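Local atomic coordinates of maltose operon transcriptional repressor (Staphylococcus aureus subsp. aureus Mu50, PDB entry 3HCW), a protein that probably represses transcription of the maltose operon, its C-terminal fragment having the fold of a periplasmic binding protein-like effector domain. Residues L32-T37 against R248-A254; F108-D114 against V269-I275; F136-K140 against L199-L203. One frame throughout, in Å; residues are numbered along the deposited sequence. Where two conformers were deposited one is given.

Following the chain from its N terminus, helix 25-39 comes first and waits for helix 247-263, which closes interaction 1 near the far end. Strand 110-113 opens interaction 2, completed when the chain returns as strand 272-280. Interactions 1 and 2 therefore cross along the sequence, and they touch in space where Leu250 packs on Ile111, Asp112 and Asn113. Interaction 3 joins 136-140 to 199-203 and is nested inside both loops; its nearest atoms lie about 10 Å from interaction 2 and about 11 Å from interaction 1. The first two contacts tie late chain segments back to the N-terminal part of the fold, whereas the third holds together the other half.

Interaction 1: L32-T37 against R248-A254; sequences LGISET and RMLGQQA
Gly33 and Gly251 meet where two helices pass each other at an N-to-C angle of 39°, their axes only 6.5 Å apart. The absence of side chains here lets the two backbones touch directly, and Gly33 CA stands 4.1 Å from Gly251 CA. The closeness permits CA-H...O contacts in both directions: Gly33 CA approaches Arg248 O at 3.5 Å, Ile34 CA faces Gly251 O, and Gln252 CA faces Gly33 O.

To one side of this seam lies a polar cluster built on Glu36. Arg248 reaches it with an extended chain, CG lying anti to the backbone N (chi1 -161°), and grips the carboxylate side-on. Arg248 NE donates to Glu36 OE1 at 3.0 Å and Arg248 NH1 to Glu36 OE2 at 2.7 Å, a bidentate salt bridge. Both oxygens use their syn lone pairs, and the two flat groups are nearly coplanar, 13° apart. Glu36 OE1 has a second donor, Gln252 NE2 at 3.1 Å, which arrives from above the carboxylate plane. Three bonds thus fix the rotation of the carboxylate, and Leu32 CD2 sits over the centre of one guanidinium face, 3.7 Å from Arg248 CZ. Alongside, Thr37 OG1 rests against Gln252 CG and makes a weak hydrogen bond back to Gly33 O in its own helix. Flanking the glycines, Ile34 CG1 lies 3.4 Å from Gly251 O, with Ala254 CB a looser apolar neighbour.

Arg22 of the second subunit packs on Leu32 and Arg248, placing this end of the contact at the dimer interface. The arrangement is a right-handed, glycine-mediated parallel crossing with CA-H...O contacts (GAS-right type); here it joins the first long helix to the last within the N-terminal subdomain of a periplasmic binding protein-like fold.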
ATOM      1  N   LEU A  32       8.364   7.423   5.132  1.00 32.35           N
ATOM      2  CA  LEU A  32       9.632   7.244   4.393  1.00 32.29           C
ATOM      3  C   LEU A  32      10.390   8.567   4.194  1.00 38.61           C
ATOM      4  O   LEU A  32      11.610   8.641   4.402  1.00 43.74           O
ATOM      5  CB  LEU A  32       9.385   6.570   3.034  1.00 29.48           C
ATOM      6  CG  LEU A  32      10.597   6.250   2.148  1.00 38.81           C
ATOM      7  CD1 LEU A  32      11.440   5.127   2.736  1.00 47.69           C
ATOM      8  CD2 LEU A  32      10.156   5.882   0.751  1.00 38.71           C
ATOM      9  N   GLY A  33       9.661   9.607   3.795  1.00 34.55           N
ATOM     10  CA  GLY A  33      10.221  10.942   3.673  1.00 26.68           C
ATOM     11  C   GLY A  33      10.824  11.430   4.980  1.00 36.36           C
ATOM     12  O   GLY A  33      11.970  11.895   4.997  1.00 34.94           O
ATOM     13  N   ILE A  34      10.069  11.313   6.079  1.00 27.27           N
ATOM     14  CA  ILE A  34      10.585  11.719   7.388  1.00 30.11           C
ATOM     15  C   ILE A  34      11.816  10.908   7.809  1.00 29.26           C
ATOM     16  O   ILE A  34      12.841  11.480   8.171  1.00 35.24           O
ATOM     17  CB  ILE A  34       9.523  11.596   8.501  1.00 35.03           C
ATOM     18  CG1 ILE A  34       8.395  12.595   8.279  1.00 26.91           C
ATOM     19  CG2 ILE A  34      10.175  11.821   9.896  1.00 26.87           C
ATOM     20  CD1 ILE A  34       7.077  12.140   8.786  1.00 23.04           C
ATOM     21  N   SER A  35      11.706   9.585   7.724  1.00 31.94           N
ATOM     22  CA  SER A  35      12.717   8.691   8.289  0.50 35.74           C
ATOM     23  C   SER A  35      14.065   8.774   7.581  1.00 37.23           C
ATOM     24  O   SER A  35      15.091   8.848   8.239  1.00 38.35           O
ATOM     25  CB  SER A  35      12.218   7.245   8.327  0.50 37.42           C
ATOM     26  OG  SER A  35      11.818   6.823   7.040  0.50 35.68           O
ATOM     27  N   GLU A  36      14.061   8.777   6.248  1.00 41.33           N
ATOM     28  CA  GLU A  36      15.318   8.840   5.504  1.00 45.36           C
ATOM     29  C   GLU A  36      16.077  10.149   5.765  1.00 47.58           C
ATOM     30  O   GLU A  36      17.295  10.134   5.879  1.00 56.98           O
ATOM     31  CB  GLU A  36      15.118   8.563   4.005  1.00 42.43           C
ATOM     32  CG  GLU A  36      14.574   9.715   3.166  1.00 46.93           C
ATOM     33  CD  GLU A  36      13.871   9.243   1.900  1.00 55.38           C
ATOM     34  OE1 GLU A  36      12.858   9.866   1.510  1.00 56.90           O
ATOM     35  OE2 GLU A  36      14.325   8.244   1.302  1.00 62.76           O
ATOM     36  N   THR A  37      15.348  11.255   5.904  1.00 52.56           N
ATOM     37  CA  THR A  37      15.931  12.558   6.230  1.00 45.36           C
ATOM     38  C   THR A  37      16.525  12.545   7.640  1.00 50.57           C
ATOM     39  O   THR A  37      17.692  12.886   7.826  1.00 55.03           O
ATOM     40  CB  THR A  37      14.878  13.675   6.070  1.00 43.44           C
ATOM     41  OG1 THR A  37      14.569  13.816   4.679  1.00 42.64           O
ATOM     42  CG2 THR A  37      15.365  15.036   6.639  1.00 31.23           C
ATOM     43  N   ARG A 248       6.167  12.069  -0.141  1.00 31.47           N
ATOM     44  CA  ARG A 248       7.579  11.875   0.191  1.00 29.61           C
ATOM     45  C   ARG A 248       8.279  13.217   0.402  1.00 30.34           C
ATOM     46  O   ARG A 248       9.098  13.343   1.317  1.00 35.86           O
ATOM     47  CB  ARG A 248       8.292  11.037  -0.861  1.00 35.41           C
ATOM     48  CG  ARG A 248       9.588  10.444  -0.363  1.00 42.66           C
ATOM     49  CD  ARG A 248      10.117   9.421  -1.335  1.00 51.77           C
ATOM     50  NE  ARG A 248      11.456   8.995  -0.951  1.00 51.47           N
ATOM     51  CZ  ARG A 248      12.120   8.001  -1.522  1.00 41.94           C
ATOM     52  NH1 ARG A 248      13.342   7.694  -1.097  1.00 39.57           N
ATOM     53  NH2 ARG A 248      11.570   7.319  -2.515  1.00 48.12           N
ATOM     54  N   MET A 249       7.925  14.211  -0.422  1.00 32.65           N
ATOM     55  CA  MET A 249       8.392  15.590  -0.246  0.50 30.53           C
ATOM     56  C   MET A 249       7.895  16.191   1.067  1.00 32.46           C
ATOM     57  O   MET A 249       8.670  16.784   1.799  1.00 29.25           O
ATOM     58  CB  MET A 249       7.943  16.485  -1.403  0.50 33.18           C
ATOM     59  CG  MET A 249       9.014  16.807  -2.434  0.50 48.83           C
ATOM     60  SD  MET A 249       8.533  18.181  -3.515  0.50 45.73           S
ATOM     61  CE  MET A 249       8.806  19.586  -2.438  0.50 54.93           C
ATOM     62  N   LEU A 250       6.596  16.047   1.350  1.00 24.67           N
ATOM     63  CA  LEU A 250       6.032  16.526   2.624  1.00 29.47           C
ATOM     64  C   LEU A 250       6.808  15.993   3.833  1.00 26.83           C
ATOM     65  O   LEU A 250       7.128  16.743   4.753  1.00 32.48           O
ATOM     66  CB  LEU A 250       4.557  16.111   2.758  1.00 27.13           C
ATOM     67  CG  LEU A 250       3.492  16.816   1.921  1.00 29.07           C
ATOM     68  CD1 LEU A 250       2.310  15.889   1.710  1.00 30.28           C
ATOM     69  CD2 LEU A 250       3.042  18.125   2.570  1.00 36.32           C
ATOM     70  N   GLY A 251       7.124  14.694   3.801  1.00 32.84           N
ATOM     71  CA  GLY A 251       7.866  14.035   4.867  1.00 31.05           C
ATOM     72  C   GLY A 251       9.297  14.533   5.005  1.00 37.12           C
ATOM     73  O   GLY A 251       9.764  14.801   6.119  1.00 36.87           O
ATOM     74  N   GLN A 252       9.990  14.660   3.876  1.00 36.41           N
ATOM     75  CA  GLN A 252      11.359  15.176   3.867  1.00 38.85           C
ATOM     76  C   GLN A 252      11.409  16.588   4.441  1.00 31.15           C
ATOM     77  O   GLN A 252      12.289  16.891   5.235  1.00 33.14           O
ATOM     78  CB  GLN A 252      11.959  15.149   2.458  1.00 31.47           C
ATOM     79  CG  GLN A 252      12.303  13.752   1.967  1.00 44.81           C
ATOM     80  CD  GLN A 252      12.706  13.719   0.496  1.00 47.70           C
ATOM     81  OE1 GLN A 252      12.652  14.730  -0.203  1.00 48.78           O
ATOM     82  NE2 GLN A 252      13.117  12.545   0.025  1.00 47.48           N
ATOM     83  N   GLN A 253      10.453  17.428   4.047  1.00 30.47           N
ATOM     84  CA  GLN A 253      10.363  18.812   4.541  1.00 33.41           C
ATOM     85  C   GLN A 253      10.062  18.886   6.047  1.00 33.22           C
ATOM     86  O   GLN A 253      10.607  19.732   6.749  1.00 32.23           O
ATOM     87  CB  GLN A 253       9.305  19.588   3.761  1.00 33.49           C
ATOM     88  CG  GLN A 253       9.646  19.842   2.291  1.00 50.31           C
ATOM     89  CD  GLN A 253      10.740  20.877   2.108  1.00 60.63           C
ATOM     90  OE1 GLN A 253      10.687  21.967   2.685  1.00 51.79           O
ATOM     91  NE2 GLN A 253      11.737  20.543   1.299  1.00 65.00           N
ATOM     92  N   ALA A 254       9.206  17.988   6.536  1.00 32.75           N
ATOM     93  CA  ALA A 254       8.895  17.924   7.963  1.00 42.33           C
ATOM     94  C   ALA A 254      10.104  17.462   8.762  1.00 41.05           C
ATOM     95  O   ALA A 254      10.362  17.975   9.857  1.00 39.21           O
ATOM     96  CB  ALA A 254       7.715  17.005   8.213  1.00 36.83           C
TER

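Interaction 2: F108-D114 against V269-I275; sequences FTHIDND and VIELVII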
ATOM      1  N   PHE A 108       4.117  27.520  15.756  1.00 49.02           N
ATOM      2  CA  PHE A 108       4.505  26.161  15.378  1.00 45.27           C
ATOM      3  C   PHE A 108       4.529  25.938  13.873  1.00 47.47           C
ATOM      4  O   PHE A 108       3.550  26.220  13.186  1.00 45.38           O
ATOM      5  CB  PHE A 108       3.592  25.152  16.077  1.00 42.76           C
ATOM      6  CG  PHE A 108       3.536  25.345  17.566  1.00 51.13           C
ATOM      7  CD1 PHE A 108       4.615  24.970  18.367  1.00 44.66           C
ATOM      8  CD2 PHE A 108       2.427  25.942  18.164  1.00 52.95           C
ATOM      9  CE1 PHE A 108       4.583  25.171  19.748  1.00 60.61           C
ATOM     10  CE2 PHE A 108       2.383  26.153  19.544  1.00 42.43           C
ATOM     11  CZ  PHE A 108       3.459  25.763  20.340  1.00 58.08           C
ATOM     12  N   THR A 109       5.663  25.455  13.372  1.00 38.03           N
ATOM     13  CA  THR A 109       5.827  25.180  11.948  1.00 39.20           C
ATOM     14  C   THR A 109       4.840  24.129  11.446  1.00 37.33           C
ATOM     15  O   THR A 109       4.702  23.059  12.045  1.00 34.19           O
ATOM     16  CB  THR A 109       7.280  24.762  11.620  1.00 31.63           C
ATOM     17  OG1 THR A 109       8.141  25.872  11.875  1.00 36.97           O
ATOM     18  CG2 THR A 109       7.436  24.375  10.150  1.00 39.21           C
ATOM     19  N   HIS A 110       4.138  24.471  10.367  1.00 33.24           N
ATOM     20  CA  HIS A 110       3.250  23.550   9.675  1.00 33.11           C
ATOM     21  C   HIS A 110       3.766  23.273   8.266  1.00 31.91           C
ATOM     22  O   HIS A 110       4.328  24.153   7.607  1.00 28.23           O
ATOM     23  CB  HIS A 110       1.843  24.129   9.591  1.00 25.02           C
ATOM     24  CG  HIS A 110       1.074  24.057  10.871  1.00 40.19           C
ATOM     25  ND1 HIS A 110      -0.056  23.282  11.018  1.00 38.55           N
ATOM     26  CD2 HIS A 110       1.259  24.677  12.060  1.00 36.61           C
ATOM     27  CE1 HIS A 110      -0.533  23.428  12.242  1.00 39.27           C
ATOM     28  NE2 HIS A 110       0.247  24.269  12.895  1.00 30.53           N
ATOM     29  N   ILE A 111       3.575  22.038   7.817  1.00 39.49           N
ATOM     30  CA  ILE A 111       3.923  21.633   6.460  1.00 28.57           C
ATOM     31  C   ILE A 111       2.661  21.067   5.813  1.00 32.82           C
ATOM     32  O   ILE A 111       2.087  20.107   6.302  1.00 35.12           O
ATOM     33  CB  ILE A 111       5.108  20.613   6.441  1.00 35.87           C
ATOM     34  CG1 ILE A 111       6.432  21.295   6.819  1.00 38.16           C
ATOM     35  CG2 ILE A 111       5.292  20.013   5.069  1.00 30.45           C
ATOM     36  CD1 ILE A 111       6.812  21.141   8.243  1.00 53.51           C
ATOM     37  N   ASP A 112       2.217  21.678   4.723  1.00 25.46           N
ATOM     38  CA  ASP A 112       0.967  21.271   4.090  1.00 35.67           C
ATOM     39  C   ASP A 112       1.075  21.328   2.561  1.00 33.67           C
ATOM     40  O   ASP A 112       2.065  21.844   2.022  1.00 32.05           O
ATOM     41  CB  ASP A 112      -0.153  22.199   4.575  1.00 29.07           C
ATOM     42  CG  ASP A 112      -1.527  21.535   4.593  1.00 39.81           C
ATOM     43  OD1 ASP A 112      -1.640  20.327   4.308  1.00 40.35           O
ATOM     44  OD2 ASP A 112      -2.514  22.245   4.885  1.00 56.01           O
ATOM     45  N   ASN A 113       0.084  20.751   1.879  1.00 30.95           N
ATOM     46  CA  ASN A 113      -0.223  21.117   0.498  1.00 29.76           C
ATOM     47  C   ASN A 113      -1.237  22.245   0.575  1.00 35.30           C
ATOM     48  O   ASN A 113      -1.840  22.476   1.642  1.00 30.21           O
ATOM     49  CB  ASN A 113      -0.883  19.962  -0.256  1.00 27.02           C
ATOM     50  CG  ASN A 113      -0.029  18.719  -0.313  1.00 30.24           C
ATOM     51  OD1 ASN A 113      -0.388  17.686   0.250  1.00 24.52           O
ATOM     52  ND2 ASN A 113       1.102  18.803  -1.004  1.00 21.85           N
ATOM     53  N   ASP A 114      -1.453  22.927  -0.551  1.00 28.81           N
ATOM     54  CA  ASP A 114      -2.589  23.841  -0.683  1.00 22.74           C
ATOM     55  C   ASP A 114      -3.771  23.001  -1.154  1.00 24.83           C
ATOM     56  O   ASP A 114      -3.918  22.702  -2.336  1.00 30.78           O
ATOM     57  CB  ASP A 114      -2.263  25.009  -1.635  1.00 33.21           C
ATOM     58  CG  ASP A 114      -3.351  26.092  -1.661  1.00 41.25           C
ATOM     59  OD1 ASP A 114      -3.075  27.205  -2.162  1.00 42.11           O
ATOM     60  OD2 ASP A 114      -4.490  25.844  -1.211  1.00 39.88           O
ATOM     61  N   VAL A 269      11.053  31.046  13.485  1.00 76.93           N
ATOM     62  CA  VAL A 269       9.888  30.258  13.057  1.00 71.28           C
ATOM     63  C   VAL A 269       9.474  30.461  11.587  1.00 69.01           C
ATOM     64  O   VAL A 269       9.179  31.581  11.156  1.00 71.19           O
ATOM     65  CB  VAL A 269       8.651  30.520  13.968  1.00 72.56           C
ATOM     66  CG1 VAL A 269       7.595  29.442  13.758  1.00 66.41           C
ATOM     67  CG2 VAL A 269       9.053  30.589  15.439  1.00 72.84           C
ATOM     68  N   ILE A 270       9.472  29.365  10.831  1.00 58.46           N
ATOM     69  CA  ILE A 270       8.849  29.325   9.518  1.00 52.32           C
ATOM     70  C   ILE A 270       7.427  28.848   9.777  1.00 48.22           C
ATOM     71  O   ILE A 270       7.240  27.708  10.166  1.00 47.87           O
ATOM     72  CB  ILE A 270       9.561  28.326   8.556  1.00 54.04           C
ATOM     73  CG1 ILE A 270      11.085  28.545   8.524  1.00 55.49           C
ATOM     74  CG2 ILE A 270       8.938  28.384   7.161  1.00 55.83           C
ATOM     75  CD1 ILE A 270      11.560  29.801   7.778  1.00 66.15           C
ATOM     76  N   GLU A 271       6.436  29.716   9.583  1.00 47.65           N
ATOM     77  CA  GLU A 271       5.049  29.415   9.980  1.00 46.44           C
ATOM     78  C   GLU A 271       4.365  28.314   9.168  1.00 48.49           C
ATOM     79  O   GLU A 271       3.614  27.508   9.730  1.00 37.77           O
ATOM     80  CB  GLU A 271       4.184  30.675   9.950  1.00 43.05           C
ATOM     81  CG  GLU A 271       4.361  31.594  11.148  1.00 57.47           C
ATOM     82  CD  GLU A 271       3.284  32.679  11.230  1.00 62.71           C
ATOM     83  OE1 GLU A 271       3.610  33.812  11.646  1.00 74.45           O
ATOM     84  OE2 GLU A 271       2.113  32.401  10.884  1.00 70.67           O
ATOM     85  N   LEU A 272       4.624  28.281   7.857  1.00 40.64           N
ATOM     86  CA  LEU A 272       3.912  27.385   6.948  1.00 40.03           C
ATOM     87  C   LEU A 272       4.745  27.087   5.715  1.00 43.67           C
ATOM     88  O   LEU A 272       5.200  28.004   5.033  1.00 42.32           O
ATOM     89  CB  LEU A 272       2.558  27.986   6.548  1.00 44.10           C
ATOM     90  CG  LEU A 272       1.575  27.209   5.659  1.00 41.32           C
ATOM     91  CD1 LEU A 272       1.227  25.846   6.218  1.00 28.67           C
ATOM     92  CD2 LEU A 272       0.310  28.018   5.458  1.00 37.25           C
ATOM     93  N   VAL A 273       4.968  25.805   5.448  1.00 39.76           N
ATOM     94  CA  VAL A 273       5.696  25.404   4.252  1.00 39.88           C
ATOM     95  C   VAL A 273       4.683  24.741   3.329  1.00 44.12           C
ATOM     96  O   VAL A 273       3.985  23.807   3.734  1.00 45.95           O
ATOM     97  CB  VAL A 273       6.889  24.453   4.561  1.00 44.96           C
ATOM     98  CG1 VAL A 273       7.599  24.021   3.277  1.00 38.54           C
ATOM     99  CG2 VAL A 273       7.891  25.111   5.532  1.00 36.73           C
ATOM    100  N   ILE A 274       4.579  25.247   2.103  1.00 31.95           N
ATOM    101  CA  ILE A 274       3.608  24.734   1.146  1.00 34.32           C
ATOM    102  C   ILE A 274       4.313  23.919   0.044  1.00 34.84           C
ATOM    103  O   ILE A 274       5.242  24.398  -0.606  1.00 40.64           O
ATOM    104  CB  ILE A 274       2.708  25.878   0.592  1.00 34.35           C
ATOM    105  CG1 ILE A 274       1.853  26.497   1.721  1.00 48.15           C
ATOM    106  CG2 ILE A 274       1.826  25.401  -0.574  1.00 24.35           C
ATOM    107  CD1 ILE A 274       0.604  25.687   2.158  1.00 29.34           C
ATOM    108  N   ILE A 275       3.879  22.673  -0.121  1.00 34.52           N
ATOM    109  CA  ILE A 275       4.372  21.777  -1.164  1.00 30.83           C
ATOM    110  C   ILE A 275       3.364  21.780  -2.320  1.00 33.24           C
ATOM    111  O   ILE A 275       2.174  21.526  -2.113  1.00 40.54           O
ATOM    112  CB  ILE A 275       4.628  20.337  -0.598  1.00 31.89           C
ATOM    113  CG1 ILE A 275       5.983  20.265   0.094  1.00 39.09           C
ATOM    114  CG2 ILE A 275       4.603  19.261  -1.681  1.00 29.95           C
ATOM    115  CD1 ILE A 275       5.914  20.448   1.565  1.00 38.44           C
TER
HETATM  116  O   HOH W   1       0.174  22.855  -2.906  1.00 33.77           O
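This is a parallel strand pairing in the sheet of the N-terminal subdomain, as in LacI/GalR-type effector domains: strand 272-280 returns beside 110-113, with His110, Ile111 and Asp112 next to Leu272, Val273 and Ile274. The backbone bonds alternate: Val273 N to His110 O at 2.8 Å, Asp112 N to Val273 O at 2.9 Å, and Ile275 N to Asp112 O. His110 N reaches Glu271 O, and Thr109 OG1 donates to Ile270 O at 2.7 Å, adding a side-chain bond at the 269-271 end.

On one face Ile111 and Val273 run together in the same direction, with Ile111 CG1 3.9 Å from Val273 CB. Ile111 CG2 presses on Ile275 CD1 at 3.6 Å. Asn113 ND2 comes to Ile275 O from above the carbonyl plane, at 3.1 Å, and donates to Ile245 O too; a water links Ile275 O to Asp114 N. Asp112 OD1 and Asn113 OD1 hold a glycerol. On the other face Leu272 CD1 leans on His110 CB, while His110 NE2 is hydrogen-bonded to Asp105 OD2.

Strand 94-97 flanks 110-113 on its other side, and Leu250 and Gln253 of helix 247-263 cover the face of Ile111, Val273 and Ile275. Asp114 caps helix 115-129.

Interaction 3: F136-K140 against L199-L203; sequences FITEK and LDAML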
ATOM      1  N   PHE A 136     -19.014  14.983  -4.668  1.00 32.33           N
ATOM      2  CA  PHE A 136     -17.827  14.820  -3.831  1.00 32.95           C
ATOM      3  C   PHE A 136     -18.113  13.826  -2.716  1.00 33.57           C
ATOM      4  O   PHE A 136     -19.088  13.969  -1.980  1.00 27.65           O
ATOM      5  CB  PHE A 136     -17.357  16.146  -3.216  1.00 34.02           C
ATOM      6  CG  PHE A 136     -15.937  16.106  -2.684  1.00 37.42           C
ATOM      7  CD1 PHE A 136     -14.867  16.527  -3.490  1.00 20.58           C
ATOM      8  CD2 PHE A 136     -15.666  15.659  -1.382  1.00 36.32           C
ATOM      9  CE1 PHE A 136     -13.549  16.498  -3.015  1.00 25.53           C
ATOM     10  CE2 PHE A 136     -14.354  15.620  -0.894  1.00 32.38           C
ATOM     11  CZ  PHE A 136     -13.292  16.043  -1.713  1.00 39.01           C
ATOM     12  N   ILE A 137     -17.245  12.829  -2.591  1.00 24.94           N
ATOM     13  CA  ILE A 137     -17.396  11.811  -1.564  1.00 29.70           C
ATOM     14  C   ILE A 137     -16.286  11.945  -0.520  1.00 27.98           C
ATOM     15  O   ILE A 137     -15.103  11.962  -0.853  1.00 35.47           O
ATOM     16  CB  ILE A 137     -17.455  10.385  -2.175  1.00 30.53           C
ATOM     17  CG1 ILE A 137     -18.544  10.311  -3.250  1.00 26.85           C
ATOM     18  CG2 ILE A 137     -17.699   9.344  -1.091  1.00 30.65           C
ATOM     19  CD1 ILE A 137     -18.794   8.920  -3.806  1.00 32.94           C
ATOM     20  N   THR A 138     -16.679  12.064   0.743  1.00 37.61           N
ATOM     21  CA  THR A 138     -15.719  12.250   1.827  1.00 37.30           C
ATOM     22  C   THR A 138     -15.888  11.238   2.974  1.00 39.17           C
ATOM     23  O   THR A 138     -16.876  10.494   3.028  1.00 32.74           O
ATOM     24  CB  THR A 138     -15.709  13.726   2.342  1.00 34.74           C
ATOM     25  OG1 THR A 138     -14.555  13.939   3.162  1.00 42.00           O
ATOM     26  CG2 THR A 138     -16.983  14.070   3.123  1.00 38.47           C
ATOM     27  N   GLU A 139     -14.893  11.206   3.858  1.00 42.58           N
ATOM     28  CA  GLU A 139     -14.880  10.352   5.044  1.00 51.86           C
ATOM     29  C   GLU A 139     -15.220  11.150   6.287  1.00 42.72           C
ATOM     30  O   GLU A 139     -14.966  12.346   6.350  1.00 46.23           O
ATOM     31  CB  GLU A 139     -13.489   9.753   5.249  1.00 53.96           C
ATOM     32  CG  GLU A 139     -13.273   8.379   4.643  1.00 70.03           C
ATOM     33  CD  GLU A 139     -11.816   7.936   4.722  1.00 74.32           C
ATOM     34  OE1 GLU A 139     -10.917   8.726   4.341  1.00 68.56           O
ATOM     35  OE2 GLU A 139     -11.573   6.788   5.161  1.00 90.67           O
ATOM     36  N   LYS A 140     -15.750  10.464   7.292  1.00 48.58           N
ATOM     37  CA  LYS A 140     -16.097  11.077   8.568  1.00 57.71           C
ATOM     38  C   LYS A 140     -14.872  11.563   9.354  1.00 57.78           C
ATOM     39  O   LYS A 140     -13.730  11.171   9.076  1.00 48.90           O
ATOM     40  CB  LYS A 140     -16.931  10.109   9.414  1.00 66.72           C
ATOM     41  CG  LYS A 140     -17.729   9.107   8.589  1.00 71.90           C
ATOM     42  CD  LYS A 140     -19.169   9.033   9.052  1.00 78.92           C
ATOM     43  CE  LYS A 140     -19.984   8.163   8.117  1.00 68.62           C
ATOM     44  NZ  LYS A 140     -21.372   8.673   7.935  1.00 73.05           N
ATOM     45  N   LEU A 199     -12.334  12.139  -1.728  1.00 30.88           N
ATOM     46  CA  LEU A 199     -11.348  12.717  -0.821  1.00 33.20           C
ATOM     47  C   LEU A 199      -9.913  12.164  -0.926  1.00 30.21           C
ATOM     48  O   LEU A 199      -8.950  12.920  -0.841  1.00 33.29           O
ATOM     49  CB  LEU A 199     -11.850  12.523   0.619  1.00 21.32           C
ATOM     50  CG  LEU A 199     -10.973  13.115   1.725  1.00 29.94           C
ATOM     51  CD1 LEU A 199     -10.999  14.628   1.631  1.00 24.43           C
ATOM     52  CD2 LEU A 199     -11.426  12.649   3.098  1.00 39.05           C
ATOM     53  N   ASP A 200      -9.790  10.850  -1.103  1.00 25.72           N
ATOM     54  CA  ASP A 200      -8.525  10.146  -0.966  1.00 31.04           C
ATOM     55  C   ASP A 200      -8.621   8.828  -1.720  1.00 25.43           C
ATOM     56  O   ASP A 200      -9.692   8.245  -1.810  1.00 30.21           O
ATOM     57  CB  ASP A 200      -8.244   9.876   0.527  1.00 38.19           C
ATOM     58  CG  ASP A 200      -7.050   8.966   0.748  1.00 52.40           C
ATOM     59  OD1 ASP A 200      -5.925   9.388   0.412  1.00 37.70           O
ATOM     60  OD2 ASP A 200      -7.235   7.828   1.242  1.00 44.80           O
ATOM     61  N   ALA A 201      -7.488   8.366  -2.244  1.00 27.07           N
ATOM     62  CA  ALA A 201      -7.404   7.175  -3.086  1.00 25.72           C
ATOM     63  C   ALA A 201      -7.883   5.867  -2.435  1.00 27.73           C
ATOM     64  O   ALA A 201      -8.465   5.032  -3.108  1.00 26.94           O
ATOM     65  CB  ALA A 201      -5.970   7.014  -3.579  1.00 34.92           C
ATOM     66  N   MET A 202      -7.638   5.694  -1.136  1.00 30.28           N
ATOM     67  CA  MET A 202      -8.044   4.472  -0.424  1.00 22.98           C
ATOM     68  C   MET A 202      -9.565   4.352  -0.356  1.00 27.85           C
ATOM     69  O   MET A 202     -10.120   3.290  -0.650  1.00 32.12           O
ATOM     70  CB  MET A 202      -7.405   4.422   0.976  1.00 31.80           C
ATOM     71  CG  MET A 202      -7.248   3.009   1.560  1.00 49.88           C
ATOM     72  SD  MET A 202      -6.478   1.767   0.469  1.00 47.80           S
ATOM     73  CE  MET A 202      -4.897   2.530   0.133  1.00 18.62           C
ATOM     74  N   LEU A 203     -10.237   5.455  -0.027  1.00 27.44           N
ATOM     75  CA  LEU A 203     -11.698   5.522  -0.126  1.00 29.05           C
ATOM     76  C   LEU A 203     -12.184   5.368  -1.587  1.00 28.05           C
ATOM     77  O   LEU A 203     -13.130   4.641  -1.856  1.00 35.68           O
ATOM     78  CB  LEU A 203     -12.212   6.835   0.483  1.00 30.26           C
ATOM     79  CG  LEU A 203     -13.708   7.155   0.385  1.00 27.66           C
ATOM     80  CD1 LEU A 203     -14.497   6.102   1.142  1.00 36.49           C
ATOM     81  CD2 LEU A 203     -13.996   8.567   0.921  1.00 28.29           C
TER
HETATM   82  O   HOH W   2      -9.401   7.201   2.546  1.00 43.71           O
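Leu199 fills the corner beside the end of strand 133-139, its backbone N bonded to Ile137 O at 2.9 Å. That bond carries the pairing with strand 194-198 one residue beyond its end. The side chain then turns to the strand: with CG anti to the backbone N (chi1 -178°), the isobutyl group reaches over Thr138. Leu199 CD2 comes nearer of the two branches, 3.4 Å from Thr138 OG1 and 3.8 Å from Glu139 N. The threonine hydroxyl is engaged with Ser146 OG, so against Leu199 it offers a packing surface.

Behind it, the ring of Phe136 brings CZ to 4.0 Å from Leu199 CA. Leu203, in the first turn of helix 201-213, uses CD2 in the same region. Its CG also lies anti to the backbone N (chi1 175°), which carries CD2 to 3.8 Å from Glu139 CG and up against Ile137 CG2. The side chains of Glu139 and Leu203 pass each other head to tail.

The polar end of Glu139 meets Asp200 through a water that donates to Glu139 OE1 and Asp200 OD2 and weakly accepts from Leu203 N. Asp200 OD2 also takes Met202 N at 3.2 Å, making Asp200 the N-cap of helix 201-213, while OD1 is bonded to Asn228 and to a glycerol, probably from crystallisation. Such a corner, strand end against a capped helix start, is common in alpha/beta folds; the glycerol is consistent with a nearby ligand cleft but does not prove one.

Strand 163-169 lies on the other side of 133-139 from strand 194-198. Helix 144-159 covers Phe136, Thr138 and Leu199, its Phe153 ring meeting that of Phe136, and Tyr231 of the second subunit packs on Met202.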